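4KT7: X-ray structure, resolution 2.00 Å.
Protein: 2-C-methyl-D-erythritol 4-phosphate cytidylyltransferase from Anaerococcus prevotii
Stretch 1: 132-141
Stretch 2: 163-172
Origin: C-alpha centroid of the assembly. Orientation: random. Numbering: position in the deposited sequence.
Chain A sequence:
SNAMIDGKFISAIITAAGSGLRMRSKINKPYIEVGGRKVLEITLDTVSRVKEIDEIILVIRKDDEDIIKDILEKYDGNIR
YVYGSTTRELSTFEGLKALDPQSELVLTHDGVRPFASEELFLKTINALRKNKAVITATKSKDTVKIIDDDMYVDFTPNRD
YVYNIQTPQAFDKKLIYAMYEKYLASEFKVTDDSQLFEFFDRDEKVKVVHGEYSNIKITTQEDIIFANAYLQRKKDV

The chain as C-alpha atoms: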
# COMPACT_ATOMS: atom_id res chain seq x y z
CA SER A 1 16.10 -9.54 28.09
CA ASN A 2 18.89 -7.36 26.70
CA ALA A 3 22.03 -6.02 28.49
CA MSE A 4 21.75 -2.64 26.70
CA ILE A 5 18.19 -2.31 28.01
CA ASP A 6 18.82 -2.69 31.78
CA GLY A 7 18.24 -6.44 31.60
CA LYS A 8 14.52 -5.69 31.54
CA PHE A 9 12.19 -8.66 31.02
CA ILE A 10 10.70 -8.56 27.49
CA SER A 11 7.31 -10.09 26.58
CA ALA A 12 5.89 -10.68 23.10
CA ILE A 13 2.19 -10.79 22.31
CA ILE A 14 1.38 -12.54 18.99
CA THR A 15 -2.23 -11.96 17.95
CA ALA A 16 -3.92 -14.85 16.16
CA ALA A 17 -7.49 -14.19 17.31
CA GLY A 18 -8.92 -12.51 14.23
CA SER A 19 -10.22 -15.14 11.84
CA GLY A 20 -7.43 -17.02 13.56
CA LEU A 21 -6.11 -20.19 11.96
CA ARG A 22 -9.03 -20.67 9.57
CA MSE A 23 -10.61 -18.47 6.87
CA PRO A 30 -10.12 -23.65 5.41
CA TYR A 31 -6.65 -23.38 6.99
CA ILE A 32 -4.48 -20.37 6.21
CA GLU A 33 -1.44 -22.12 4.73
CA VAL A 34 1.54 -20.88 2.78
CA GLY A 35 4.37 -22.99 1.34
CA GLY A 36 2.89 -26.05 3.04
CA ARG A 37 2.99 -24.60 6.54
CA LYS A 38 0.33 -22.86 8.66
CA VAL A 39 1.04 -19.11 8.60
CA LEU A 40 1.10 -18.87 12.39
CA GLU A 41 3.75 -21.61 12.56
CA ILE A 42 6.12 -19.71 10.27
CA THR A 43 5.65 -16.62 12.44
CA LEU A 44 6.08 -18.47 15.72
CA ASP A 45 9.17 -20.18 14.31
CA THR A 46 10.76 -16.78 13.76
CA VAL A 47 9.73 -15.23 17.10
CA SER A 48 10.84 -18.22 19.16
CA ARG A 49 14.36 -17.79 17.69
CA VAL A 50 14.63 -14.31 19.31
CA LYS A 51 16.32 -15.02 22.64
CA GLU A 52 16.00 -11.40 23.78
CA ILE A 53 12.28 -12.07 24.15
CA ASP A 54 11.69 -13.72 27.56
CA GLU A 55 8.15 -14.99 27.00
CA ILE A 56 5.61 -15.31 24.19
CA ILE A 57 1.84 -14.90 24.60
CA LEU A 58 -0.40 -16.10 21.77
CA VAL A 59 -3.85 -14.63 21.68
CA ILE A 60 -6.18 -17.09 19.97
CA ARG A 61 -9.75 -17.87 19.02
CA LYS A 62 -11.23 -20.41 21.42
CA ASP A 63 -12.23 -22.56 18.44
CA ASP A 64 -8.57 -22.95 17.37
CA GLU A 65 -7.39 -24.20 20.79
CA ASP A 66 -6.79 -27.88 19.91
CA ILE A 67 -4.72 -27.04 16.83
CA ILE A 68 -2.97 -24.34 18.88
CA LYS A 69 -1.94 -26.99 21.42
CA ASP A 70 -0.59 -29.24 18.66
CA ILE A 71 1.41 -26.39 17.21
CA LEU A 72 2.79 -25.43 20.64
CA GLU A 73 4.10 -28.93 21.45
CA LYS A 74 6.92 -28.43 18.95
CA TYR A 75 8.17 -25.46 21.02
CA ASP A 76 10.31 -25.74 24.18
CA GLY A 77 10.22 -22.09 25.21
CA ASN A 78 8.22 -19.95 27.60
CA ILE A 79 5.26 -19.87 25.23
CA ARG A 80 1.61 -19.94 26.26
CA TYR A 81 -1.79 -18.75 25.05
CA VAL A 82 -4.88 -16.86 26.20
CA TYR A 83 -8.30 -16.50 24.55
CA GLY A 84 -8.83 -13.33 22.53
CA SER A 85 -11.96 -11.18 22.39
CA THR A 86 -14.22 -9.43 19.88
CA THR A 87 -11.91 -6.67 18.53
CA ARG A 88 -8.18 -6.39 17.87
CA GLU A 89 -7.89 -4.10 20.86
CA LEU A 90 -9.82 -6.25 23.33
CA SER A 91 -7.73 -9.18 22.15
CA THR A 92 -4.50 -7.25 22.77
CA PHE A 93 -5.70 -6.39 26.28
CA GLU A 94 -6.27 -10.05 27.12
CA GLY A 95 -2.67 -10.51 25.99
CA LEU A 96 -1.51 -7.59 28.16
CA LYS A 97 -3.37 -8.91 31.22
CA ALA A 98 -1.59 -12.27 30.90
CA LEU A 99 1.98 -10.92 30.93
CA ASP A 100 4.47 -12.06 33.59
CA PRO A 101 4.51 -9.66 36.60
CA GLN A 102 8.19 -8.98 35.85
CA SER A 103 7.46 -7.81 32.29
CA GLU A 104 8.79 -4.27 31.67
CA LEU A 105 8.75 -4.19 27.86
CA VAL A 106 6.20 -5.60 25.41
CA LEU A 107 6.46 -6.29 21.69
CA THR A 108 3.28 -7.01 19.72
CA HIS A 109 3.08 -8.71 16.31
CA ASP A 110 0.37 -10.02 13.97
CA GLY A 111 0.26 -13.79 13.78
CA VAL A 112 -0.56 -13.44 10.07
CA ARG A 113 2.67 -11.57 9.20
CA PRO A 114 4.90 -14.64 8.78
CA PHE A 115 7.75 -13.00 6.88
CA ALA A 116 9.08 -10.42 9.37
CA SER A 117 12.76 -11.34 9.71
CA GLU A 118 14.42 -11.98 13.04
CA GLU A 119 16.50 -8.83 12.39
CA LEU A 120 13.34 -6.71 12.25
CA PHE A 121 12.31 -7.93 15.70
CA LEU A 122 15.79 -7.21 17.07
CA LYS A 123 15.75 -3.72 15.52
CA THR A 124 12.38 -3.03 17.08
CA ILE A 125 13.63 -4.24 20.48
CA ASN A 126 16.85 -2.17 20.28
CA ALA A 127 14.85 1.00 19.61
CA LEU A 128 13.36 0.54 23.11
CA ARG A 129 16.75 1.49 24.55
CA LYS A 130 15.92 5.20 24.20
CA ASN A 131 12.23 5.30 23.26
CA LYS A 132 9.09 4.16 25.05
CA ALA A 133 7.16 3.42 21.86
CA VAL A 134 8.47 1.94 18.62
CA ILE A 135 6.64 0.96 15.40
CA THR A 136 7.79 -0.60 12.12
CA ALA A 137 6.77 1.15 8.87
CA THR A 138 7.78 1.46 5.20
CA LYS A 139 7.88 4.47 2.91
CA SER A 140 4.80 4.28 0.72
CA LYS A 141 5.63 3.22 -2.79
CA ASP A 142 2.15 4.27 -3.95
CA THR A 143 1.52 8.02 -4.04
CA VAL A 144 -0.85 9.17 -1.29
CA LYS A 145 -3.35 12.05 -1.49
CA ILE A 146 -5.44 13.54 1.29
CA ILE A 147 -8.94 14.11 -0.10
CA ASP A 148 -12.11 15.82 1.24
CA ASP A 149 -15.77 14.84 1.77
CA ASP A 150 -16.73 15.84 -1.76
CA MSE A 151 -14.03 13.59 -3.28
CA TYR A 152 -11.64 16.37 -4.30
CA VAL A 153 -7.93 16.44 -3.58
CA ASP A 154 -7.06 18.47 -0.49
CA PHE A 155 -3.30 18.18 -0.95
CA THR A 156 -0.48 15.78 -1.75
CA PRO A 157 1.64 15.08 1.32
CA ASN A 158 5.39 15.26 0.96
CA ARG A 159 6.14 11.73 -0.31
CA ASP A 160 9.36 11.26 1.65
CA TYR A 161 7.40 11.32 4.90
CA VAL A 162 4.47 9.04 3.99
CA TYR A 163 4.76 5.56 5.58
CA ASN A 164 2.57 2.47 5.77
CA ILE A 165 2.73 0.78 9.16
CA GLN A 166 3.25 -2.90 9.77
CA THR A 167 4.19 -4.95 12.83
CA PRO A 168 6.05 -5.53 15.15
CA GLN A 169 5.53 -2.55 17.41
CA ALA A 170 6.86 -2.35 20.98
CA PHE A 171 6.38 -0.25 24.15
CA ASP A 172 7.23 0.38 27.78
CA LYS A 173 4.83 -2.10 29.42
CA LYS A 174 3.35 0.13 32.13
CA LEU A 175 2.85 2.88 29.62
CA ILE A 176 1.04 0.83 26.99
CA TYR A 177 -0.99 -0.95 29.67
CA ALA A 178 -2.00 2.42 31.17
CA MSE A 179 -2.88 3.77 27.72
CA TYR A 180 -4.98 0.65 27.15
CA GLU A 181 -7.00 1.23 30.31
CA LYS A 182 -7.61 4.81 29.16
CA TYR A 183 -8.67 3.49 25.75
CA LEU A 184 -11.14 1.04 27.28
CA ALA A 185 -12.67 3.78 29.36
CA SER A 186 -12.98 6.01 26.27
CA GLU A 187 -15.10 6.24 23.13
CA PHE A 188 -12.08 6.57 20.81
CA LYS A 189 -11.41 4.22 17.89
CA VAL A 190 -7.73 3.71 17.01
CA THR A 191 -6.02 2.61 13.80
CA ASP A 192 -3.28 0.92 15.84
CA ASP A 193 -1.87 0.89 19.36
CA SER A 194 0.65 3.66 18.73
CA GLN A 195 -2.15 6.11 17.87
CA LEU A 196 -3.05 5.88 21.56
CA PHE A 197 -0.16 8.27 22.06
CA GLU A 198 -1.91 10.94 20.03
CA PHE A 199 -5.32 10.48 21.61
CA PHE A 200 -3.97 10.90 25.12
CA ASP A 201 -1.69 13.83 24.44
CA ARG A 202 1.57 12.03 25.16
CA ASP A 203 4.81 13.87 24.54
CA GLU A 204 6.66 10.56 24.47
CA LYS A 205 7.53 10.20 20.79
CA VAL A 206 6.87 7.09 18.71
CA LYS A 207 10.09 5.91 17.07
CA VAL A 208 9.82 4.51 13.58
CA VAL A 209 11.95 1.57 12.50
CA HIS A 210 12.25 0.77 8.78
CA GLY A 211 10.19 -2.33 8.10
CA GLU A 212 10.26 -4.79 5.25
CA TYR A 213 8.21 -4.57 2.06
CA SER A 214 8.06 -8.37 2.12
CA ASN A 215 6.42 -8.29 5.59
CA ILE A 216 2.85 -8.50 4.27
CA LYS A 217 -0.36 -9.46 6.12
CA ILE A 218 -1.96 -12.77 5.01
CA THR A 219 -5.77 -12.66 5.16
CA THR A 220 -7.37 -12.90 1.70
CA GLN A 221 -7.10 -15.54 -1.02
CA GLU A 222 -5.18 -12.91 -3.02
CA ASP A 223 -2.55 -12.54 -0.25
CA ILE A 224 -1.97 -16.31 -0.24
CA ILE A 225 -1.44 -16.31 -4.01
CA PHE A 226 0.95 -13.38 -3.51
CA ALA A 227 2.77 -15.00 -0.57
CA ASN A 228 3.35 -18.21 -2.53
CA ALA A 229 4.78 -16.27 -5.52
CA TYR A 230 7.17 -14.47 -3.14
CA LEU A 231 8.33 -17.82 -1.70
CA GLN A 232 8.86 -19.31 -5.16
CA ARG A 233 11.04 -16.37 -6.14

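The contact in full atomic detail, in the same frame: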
# COMPACT_ATOMS: atom_id res chain seq x y z
N LYS A 132 10.09 4.97 24.34
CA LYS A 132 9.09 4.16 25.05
C LYS A 132 8.04 3.58 24.13
O LYS A 132 7.23 2.77 24.56
CB LYS A 132 8.48 4.96 26.21
CG LYS A 132 9.54 5.35 27.25
CD LYS A 132 8.93 5.67 28.61
CE LYS A 132 10.00 5.58 29.70
NZ LYS A 132 9.43 5.54 31.08
N ALA A 133 8.07 3.98 22.86
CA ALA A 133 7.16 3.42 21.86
C ALA A 133 7.90 3.34 20.54
O ALA A 133 8.63 4.27 20.19
CB ALA A 133 5.92 4.28 21.72
N VAL A 134 7.74 2.22 19.84
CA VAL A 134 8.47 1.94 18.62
C VAL A 134 7.50 1.26 17.65
O VAL A 134 6.78 0.35 18.05
CB VAL A 134 9.63 0.97 18.90
CG1 VAL A 134 10.45 0.70 17.63
CG2 VAL A 134 10.54 1.50 20.04
N ILE A 135 7.45 1.70 16.39
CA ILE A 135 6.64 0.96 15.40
C ILE A 135 7.47 0.70 14.16
O ILE A 135 8.46 1.39 13.93
CB ILE A 135 5.39 1.75 14.98
CG1 ILE A 135 5.79 3.03 14.22
CG2 ILE A 135 4.57 2.13 16.20
CD1 ILE A 135 4.58 3.84 13.74
N THR A 136 7.09 -0.31 13.38
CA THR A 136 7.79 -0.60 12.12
C THR A 136 6.92 -0.04 10.99
O THR A 136 5.71 -0.13 11.06
CB THR A 136 7.99 -2.11 11.92
OG1 THR A 136 6.78 -2.78 12.27
CG2 THR A 136 9.10 -2.62 12.81
N ALA A 137 7.54 0.53 9.95
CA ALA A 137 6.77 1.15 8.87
C ALA A 137 7.65 1.23 7.63
O ALA A 137 8.88 1.13 7.74
CB ALA A 137 6.29 2.57 9.29
N THR A 138 7.03 1.38 6.45
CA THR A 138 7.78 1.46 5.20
C THR A 138 7.31 2.65 4.38
O THR A 138 6.10 2.93 4.34
CB THR A 138 7.64 0.20 4.33
OG1 THR A 138 6.25 -0.09 4.12
CG2 THR A 138 8.39 -1.00 4.95
N LYS A 139 8.25 3.33 3.72
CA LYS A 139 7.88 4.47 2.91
C LYS A 139 6.90 4.00 1.85
O LYS A 139 7.11 2.95 1.23
CB LYS A 139 9.09 5.11 2.24
CG LYS A 139 8.72 6.38 1.47
CD LYS A 139 9.95 7.00 0.81
CE LYS A 139 10.76 7.79 1.83
NZ LYS A 139 12.13 8.06 1.31
N SER A 140 5.82 4.74 1.66
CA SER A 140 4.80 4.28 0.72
C SER A 140 5.35 4.38 -0.68
O SER A 140 5.84 5.44 -1.11
CB SER A 140 3.52 5.11 0.85
OG SER A 140 2.61 4.75 -0.18
N LYS A 141 5.29 3.26 -1.39
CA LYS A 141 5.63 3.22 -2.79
C LYS A 141 4.51 3.77 -3.67
O LYS A 141 4.77 4.25 -4.76
CB LYS A 141 5.98 1.80 -3.21
CG LYS A 141 7.39 1.37 -2.84
CD LYS A 141 7.70 -0.02 -3.43
CE LYS A 141 9.11 -0.48 -3.05
NZ LYS A 141 9.45 -1.86 -3.52
N TYR A 163 4.44 6.96 5.28
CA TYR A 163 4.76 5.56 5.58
C TYR A 163 3.55 4.70 5.89
O TYR A 163 2.61 5.14 6.54
CB TYR A 163 5.72 5.47 6.77
CG TYR A 163 7.15 5.83 6.46
CD1 TYR A 163 7.48 7.09 5.94
CD2 TYR A 163 8.18 4.94 6.69
CE1 TYR A 163 8.80 7.43 5.66
CE2 TYR A 163 9.50 5.27 6.42
CZ TYR A 163 9.80 6.52 5.91
OH TYR A 163 11.12 6.84 5.66
N ASN A 164 3.60 3.44 5.45
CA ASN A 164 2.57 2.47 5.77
C ASN A 164 3.06 1.65 6.94
O ASN A 164 4.15 1.10 6.87
CB ASN A 164 2.36 1.53 4.58
CG ASN A 164 1.91 2.26 3.33
OD1 ASN A 164 2.58 2.21 2.28
ND2 ASN A 164 0.78 2.92 3.42
N ILE A 165 2.27 1.53 8.01
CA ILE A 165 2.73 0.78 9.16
C ILE A 165 2.60 -0.72 8.98
O ILE A 165 1.78 -1.21 8.20
CB ILE A 165 2.01 1.18 10.47
CG1 ILE A 165 0.56 0.70 10.45
CG2 ILE A 165 2.09 2.70 10.66
CD1 ILE A 165 -0.19 0.97 11.73
N GLN A 166 3.42 -1.47 9.72
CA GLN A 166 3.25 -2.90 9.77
C GLN A 166 3.41 -3.32 11.23
O GLN A 166 3.15 -2.53 12.14
CB GLN A 166 4.24 -3.60 8.82
CG GLN A 166 5.71 -3.07 8.84
CD GLN A 166 6.61 -3.75 7.81
OE1 GLN A 166 7.65 -4.33 8.16
NE2 GLN A 166 6.21 -3.68 6.54
N THR A 167 3.81 -4.56 11.47
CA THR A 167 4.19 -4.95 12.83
C THR A 167 5.48 -5.74 12.67
O THR A 167 5.72 -6.29 11.60
CB THR A 167 3.09 -5.76 13.54
OG1 THR A 167 3.11 -7.11 13.06
CG2 THR A 167 1.71 -5.14 13.33
N PRO A 168 6.30 -5.85 13.73
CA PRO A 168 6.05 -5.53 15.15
C PRO A 168 6.01 -4.05 15.52
O PRO A 168 6.40 -3.15 14.76
CB PRO A 168 7.23 -6.19 15.86
CG PRO A 168 8.34 -6.11 14.86
CD PRO A 168 7.66 -6.39 13.52
N GLN A 169 5.49 -3.83 16.72
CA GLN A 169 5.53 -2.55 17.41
C GLN A 169 5.98 -2.94 18.82
O GLN A 169 5.84 -4.09 19.19
CB GLN A 169 4.12 -1.96 17.46
CG GLN A 169 3.50 -1.63 16.11
CD GLN A 169 2.23 -0.81 16.25
OE1 GLN A 169 1.54 -0.86 17.27
NE2 GLN A 169 1.92 -0.03 15.23
N ALA A 170 6.51 -2.00 19.60
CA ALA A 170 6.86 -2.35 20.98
C ALA A 170 6.83 -1.12 21.89
O ALA A 170 7.00 0.01 21.42
CB ALA A 170 8.24 -3.03 21.03
N PHE A 171 6.63 -1.34 23.19
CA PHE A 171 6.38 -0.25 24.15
C PHE A 171 6.91 -0.58 25.53
O PHE A 171 7.07 -1.76 25.86
CB PHE A 171 4.87 0.01 24.31
CG PHE A 171 4.15 0.11 23.01
CD1 PHE A 171 4.04 1.32 22.35
CD2 PHE A 171 3.62 -1.03 22.42
CE1 PHE A 171 3.41 1.40 21.12
CE2 PHE A 171 2.97 -0.95 21.20
CZ PHE A 171 2.88 0.26 20.55
N ASP A 172 7.14 0.46 26.32
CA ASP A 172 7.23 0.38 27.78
C ASP A 172 5.93 -0.28 28.26
O ASP A 172 4.84 0.15 27.87
CB ASP A 172 7.39 1.80 28.36
CG ASP A 172 7.52 1.82 29.88
OD1 ASP A 172 6.48 1.77 30.56
OD2 ASP A 172 8.65 1.91 30.40
O HOH W 1 4.64 0.66 1.95
O HOH W 2 4.75 -1.32 5.80
O HOH W 3 -0.58 3.93 1.00

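The contact is held first by backbone. One strand, 133-139, runs antiparallel to a partner that turns a corner at Thr-167, so it pairs with two successive segments in turn, with a step in register between them. At the lower-numbered end of the strand, Val-134 and Ala-170 form a closed pair: Val-134 N donates to Ala-170 O at 2.8 Å, and Ala-170 N returns to Val-134 O at 2.8 Å. At the other end Thr-138 and Asn-164 repeat the motif, with Thr-138 N to Asn-164 O at 2.9 Å and Asn-164 N to Thr-138 O at 2.8 Å. Asp-172 N extends the ladder beyond the strand by donating to Lys-132 O at 2.9 Å.

The corner is where the rule changes. Between the pairs Ile-135 with Gln-169 and Ala-137 with Ile-165 the register shifts by two, a beta bulge, and Thr-136 sits opposite the irregularity. Its backbone is divided between the two segments: Gln-166 N reaches Thr-136 O at 3.0 Å and nearly in line, whereas Thr-136 N makes only a weak bond to Pro-168 O at 3.2 Å. The side chain reinforces that weak link. With chi1 in the p well, Thr-136 OG1 donates to the same Pro-168 O at a short 2.5 Å. A cis peptide precedes Pro-168, and the proline nitrogen has no hydrogen to offer; Thr-136 OG1 lies 3.4 Å from Pro-168 N without bonding to it. A threonine hydroxyl thus supplements the ladder where the backbone geometry is poorest.

Polar side chains farther along are joined largely through water. One water lies 2.8 Å from Thr-138 OG1 and donates to Asn-164 OD1 at 2.6 Å; a second lies 2.6 Å from Thr-138 OG1, donates to Asn-164 O at 2.7 Å and accepts from Gln-166 NE2 at 2.9 Å. The threonine hydroxyl is therefore linked through water to Asn-164 and Gln-166, with no direct hydrogen bond to either. At the opposite end, Lys-132 NZ and Asp-172 OD2 form a long salt bridge of 3.8 Å. Asp-172 also has a second role, capping the helix that follows.

The non-hydrogen-bonded pairs bring the chains closest, with CA atoms of Ala-137 and Ile-165 4.1 Å apart, and in three of them, Ala-133 with Phe-171, Ile-135 with Gln-169 and Ala-137 with Ile-165, the side chains lie on one face; those of Lys-139 and Tyr-163 diverge. Ala-133 CB packs against Phe-171 CD1 at 3.6 Å. Ile-135 CG2 approaches Gln-169 NE2 at 3.6 Å, while Ile-135 CD1 reaches diagonally across the bulge to Ile-165 CG2 at 4.1 Å, spanning the step in register with an apolar contact.

Beyond Ala-137 the packing passes to Tyr-163. Ala-137 CB rests 3.9 Å from Tyr-163 CB, and the ring extends beside the strand so that one face receives Lys-139: its backbone N is 3.4 Å from Tyr-163 CD2, and its CB makes a CH-pi contact 4.1 Å from the ring centroid of Tyr-163. The aliphatic part of the lysine therefore contributes to packing, although the residue remains partly exposed.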